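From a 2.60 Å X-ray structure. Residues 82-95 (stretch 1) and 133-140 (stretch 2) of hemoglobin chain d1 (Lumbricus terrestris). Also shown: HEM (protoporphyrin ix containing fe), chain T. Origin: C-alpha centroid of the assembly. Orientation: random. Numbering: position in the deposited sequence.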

# COMPACT_ATOMS: atom_id res chain seq x y z
N MET D 82 4.40 30.85 26.44
CA MET D 82 5.35 29.80 26.13
C MET D 82 5.74 29.83 24.66
O MET D 82 6.90 29.62 24.33
CB MET D 82 4.77 28.43 26.47
CG MET D 82 4.51 28.22 27.95
SD MET D 82 3.60 26.70 28.25
CE MET D 82 4.90 25.50 28.01
N LEU D 83 4.77 30.10 23.79
CA LEU D 83 5.06 30.14 22.37
C LEU D 83 6.06 31.24 22.04
O LEU D 83 7.02 30.99 21.30
CB LEU D 83 3.79 30.29 21.52
CG LEU D 83 4.02 30.21 20.01
CD1 LEU D 83 4.53 28.84 19.58
CD2 LEU D 83 2.76 30.57 19.24
N ALA D 84 5.86 32.43 22.60
CA ALA D 84 6.77 33.56 22.39
C ALA D 84 8.20 33.20 22.79
O ALA D 84 9.15 33.40 22.02
CB ALA D 84 6.28 34.80 23.13
N ALA D 85 8.35 32.63 23.99
CA ALA D 85 9.66 32.20 24.48
C ALA D 85 10.31 31.14 23.60
O ALA D 85 11.51 31.24 23.29
CB ALA D 85 9.56 31.71 25.92
N GLN D 86 9.54 30.12 23.20
CA GLN D 86 10.07 29.03 22.39
C GLN D 86 10.49 29.54 21.02
O GLN D 86 11.55 29.15 20.52
CB GLN D 86 9.05 27.89 22.25
CG GLN D 86 9.56 26.69 21.45
CD GLN D 86 10.77 26.02 22.07
OE1 GLN D 86 10.97 26.10 23.28
NE2 GLN D 86 11.57 25.36 21.25
N LEU D 87 9.68 30.40 20.43
CA LEU D 87 10.02 30.92 19.11
C LEU D 87 11.29 31.77 19.16
O LEU D 87 12.12 31.69 18.26
CB LEU D 87 8.85 31.70 18.50
CG LEU D 87 7.57 30.92 18.17
CD1 LEU D 87 6.54 31.86 17.56
CD2 LEU D 87 7.83 29.74 17.24
N ALA D 88 11.42 32.58 20.21
CA ALA D 88 12.64 33.37 20.42
C ALA D 88 13.86 32.45 20.51
O ALA D 88 14.91 32.73 19.92
CB ALA D 88 12.51 34.23 21.67
N HIS D 89 13.69 31.34 21.24
CA HIS D 89 14.75 30.35 21.47
C HIS D 89 15.18 29.71 20.17
O HIS D 89 16.37 29.54 19.91
CB HIS D 89 14.23 29.28 22.44
CG HIS D 89 15.25 28.25 22.82
ND1 HIS D 89 15.94 28.30 24.01
CD2 HIS D 89 15.66 27.12 22.19
CE1 HIS D 89 16.75 27.26 24.09
NE2 HIS D 89 16.60 26.53 23.00
N LEU D 90 14.20 29.34 19.35
CA LEU D 90 14.47 28.72 18.06
C LEU D 90 15.15 29.71 17.13
O LEU D 90 16.01 29.34 16.34
CB LEU D 90 13.19 28.19 17.44
CG LEU D 90 12.85 26.76 17.86
CD1 LEU D 90 11.39 26.48 17.59
CD2 LEU D 90 13.74 25.76 17.12
N LYS D 91 14.75 30.97 17.25
CA LYS D 91 15.34 32.02 16.44
C LYS D 91 16.83 32.18 16.74
O LYS D 91 17.63 32.23 15.81
CB LYS D 91 14.60 33.34 16.61
CG LYS D 91 14.98 34.35 15.56
CD LYS D 91 14.20 35.63 15.69
CE LYS D 91 14.68 36.63 14.65
NZ LYS D 91 13.95 37.91 14.75
N VAL D 92 17.18 32.27 18.02
CA VAL D 92 18.59 32.32 18.43
C VAL D 92 19.37 31.23 17.71
O VAL D 92 20.46 31.46 17.18
CB VAL D 92 18.78 32.11 19.95
CG1 VAL D 92 20.26 32.05 20.33
CG2 VAL D 92 18.07 33.21 20.74
N GLN D 93 18.77 30.04 17.69
CA GLN D 93 19.41 28.86 17.12
C GLN D 93 19.52 28.90 15.60
O GLN D 93 20.19 28.06 15.01
CB GLN D 93 18.64 27.61 17.53
CG GLN D 93 18.82 27.23 18.98
CD GLN D 93 17.98 26.02 19.33
OE1 GLN D 93 16.88 25.85 18.81
NE2 GLN D 93 18.50 25.18 20.21
N HIS D 94 18.86 29.87 14.97
CA HIS D 94 18.91 29.98 13.52
C HIS D 94 19.58 31.28 13.04
O HIS D 94 20.04 31.34 11.90
CB HIS D 94 17.50 29.83 12.93
CG HIS D 94 16.96 28.43 13.02
ND1 HIS D 94 16.44 27.92 14.19
CD2 HIS D 94 16.88 27.44 12.10
CE1 HIS D 94 16.05 26.67 13.98
NE2 HIS D 94 16.30 26.36 12.73
N VAL D 95 19.67 32.27 13.92
CA VAL D 95 19.99 33.66 13.53
C VAL D 95 21.38 33.91 12.94
O VAL D 95 21.54 34.79 12.08
CB VAL D 95 19.70 34.66 14.70
CG1 VAL D 95 20.79 34.61 15.77
CG2 VAL D 95 19.50 36.08 14.17
N ASP D 133 2.36 29.18 9.90
CA ASP D 133 2.84 30.46 9.39
C ASP D 133 3.35 31.34 10.51
O ASP D 133 4.46 31.88 10.44
CB ASP D 133 1.71 31.20 8.69
CG ASP D 133 2.11 31.73 7.35
OD1 ASP D 133 1.21 31.89 6.50
OD2 ASP D 133 3.29 32.03 7.04
N GLN D 134 2.52 31.48 11.54
CA GLN D 134 2.89 32.21 12.75
C GLN D 134 4.18 31.65 13.36
O GLN D 134 5.04 32.42 13.80
CB GLN D 134 1.74 32.16 13.76
CG GLN D 134 2.12 32.65 15.16
CD GLN D 134 1.13 32.25 16.23
OE1 GLN D 134 1.09 32.86 17.30
NE2 GLN D 134 0.33 31.22 15.95
N ILE D 135 4.30 30.32 13.39
CA ILE D 135 5.51 29.67 13.90
C ILE D 135 6.71 30.02 13.03
O ILE D 135 7.73 30.47 13.54
CB ILE D 135 5.34 28.13 14.00
CG1 ILE D 135 4.26 27.78 15.03
CG2 ILE D 135 6.67 27.46 14.37
CD1 ILE D 135 3.80 26.33 14.93
N ILE D 136 6.57 29.83 11.72
CA ILE D 136 7.62 30.22 10.79
C ILE D 136 8.05 31.68 10.98
O ILE D 136 9.24 31.96 10.99
CB ILE D 136 7.21 29.91 9.33
CG1 ILE D 136 7.91 28.64 8.84
CG2 ILE D 136 7.58 31.03 8.38
CD1 ILE D 136 7.29 27.37 9.33
N ASP D 137 7.08 32.59 11.16
CA ASP D 137 7.40 34.02 11.31
C ASP D 137 8.22 34.32 12.55
O ASP D 137 9.03 35.25 12.55
CB ASP D 137 6.12 34.87 11.34
CG ASP D 137 5.41 34.93 9.99
OD1 ASP D 137 6.09 34.89 8.93
OD2 ASP D 137 4.17 35.03 9.89
N GLY D 138 8.01 33.55 13.61
CA GLY D 138 8.74 33.75 14.86
C GLY D 138 10.19 33.32 14.80
O GLY D 138 11.01 33.73 15.64
N ILE D 139 10.53 32.50 13.81
CA ILE D 139 11.88 31.96 13.70
C ILE D 139 12.61 32.64 12.56
O ILE D 139 13.82 32.89 12.64
CB ILE D 139 11.83 30.44 13.48
CG1 ILE D 139 11.01 29.77 14.59
CG2 ILE D 139 13.24 29.85 13.43
CD1 ILE D 139 10.61 28.33 14.30
N LYS D 140 11.85 32.92 11.50
CA LYS D 140 12.34 33.52 10.27
C LYS D 140 13.31 34.68 10.50
O LYS D 140 13.19 35.44 11.46
CB LYS D 140 11.16 34.02 9.43
CG LYS D 140 11.45 34.14 7.94
CD LYS D 140 10.29 34.79 7.19
CE LYS D 140 9.03 33.93 7.24
NZ LYS D 140 7.95 34.47 6.36
OXT LYS D 140 14.24 34.88 9.70
CHA HEM T . 18.89 23.47 13.68
CHB HEM T . 14.07 23.70 14.33
CHC HEM T . 13.48 25.29 9.73
CHD HEM T . 18.37 25.40 9.24
C1A HEM T . 17.55 23.31 14.24
C2A HEM T . 17.42 22.77 15.51
C3A HEM T . 15.98 22.80 15.77
C4A HEM T . 15.48 23.41 14.52
CMA HEM T . 15.23 22.34 17.00
CAA HEM T . 18.51 22.22 16.38
CBA HEM T . 18.96 23.15 17.49
CGA HEM T . 19.96 22.34 18.27
O1A HEM T . 19.56 21.37 18.96
O2A HEM T . 21.16 22.66 18.19
C1B HEM T . 13.47 24.19 13.09
C2B HEM T . 12.09 24.29 12.96
C3B HEM T . 12.00 24.71 11.67
C4B HEM T . 13.23 24.87 11.12
CMB HEM T . 10.98 24.00 13.96
CAB HEM T . 10.81 24.97 11.15
CBB HEM T . 9.57 25.38 10.78
C1C HEM T . 14.82 25.43 9.16
C2C HEM T . 14.99 25.83 7.85
C3C HEM T . 16.35 25.87 7.72
C4C HEM T . 16.92 25.46 8.92
CMC HEM T . 13.95 26.18 6.81
CAC HEM T . 16.95 26.23 6.40
CBC HEM T . 18.31 26.58 6.26
C1D HEM T . 18.99 24.90 10.49
C2D HEM T . 20.38 24.76 10.64
C3D HEM T . 20.56 24.20 11.88
C4D HEM T . 19.18 24.08 12.39
CMD HEM T . 21.45 25.13 9.64
CAD HEM T . 21.83 23.85 12.61
CBD HEM T . 22.31 22.45 12.26
CGD HEM T . 23.55 22.22 13.10
O1D HEM T . 23.43 22.14 14.34
O2D HEM T . 24.65 22.15 12.51
NA HEM T . 16.43 23.74 13.61
NB HEM T . 14.20 24.52 11.99
NC HEM T . 15.98 25.22 9.86
ND HEM T . 18.23 24.48 11.52
FE HEM T . 16.22 24.52 11.75

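Two helical segments of one chain pack here, at least 45 residues apart in sequence wherever they touch. Their axes cross at -50° and approach to 8.6 Å. No hydrogen bond or salt bridge joins them. The contact buries 453 Å² and rests mainly on apolar packing.

Ile 139 is the most covered residue. Its side chain fits among Leu 87, Leu 90, Lys 91 and His 94, as a knob in a hole. Ile 139 CD1 lies 3.9 Å from Leu 90 CD1, and Ile 139 CG1 lies 4.1 Å from Leu 87 CD2. Ile 139 CG2 sits over one face of the His 94 ring, 4.1 Å from its centroid, in a CH-pi contact. The same ring binds heme iron, with His 94 NE2 2.1 Å from HEM FE. Its other nitrogen is held within its own helix: His 94 ND1 donates to Leu 90 O at 2.6 Å, almost linearly. The ring that Ile 139 packs against is also held by the iron and by this hydrogen bond.

Leu 87 makes the reciprocal knob. It points toward the second helix and sits among Gln 134, Ile 135, Gly 138 and Ile 139. Leu 87 CD2 is 3.8 Å from Ile 135 CG2. Gly 138 leaves room for this side chain: an ideal CB there would fall 2.4 Å from Leu 87 CD1, a clash. The backbones come close at this point, with Leu 87 CA 5.3 Å from Gly 138 CA. They come closer still one turn on, with Lys 91 CA 4.4 Å from Ile 139 CA.

Lys 91 covers the next largest area. Its side chain is fully extended and lays its methylenes along the C-terminal end of the second stretch. Lys 91 CG is 3.5 Å from Ile 139 O, and Lys 91 CE is 3.7 Å from Lys 140 O. These are van der Waals contacts. The side chain of Lys 140 forms a salt bridge within its own stretch, NZ to Asp 137 OD1 at 3.2 Å.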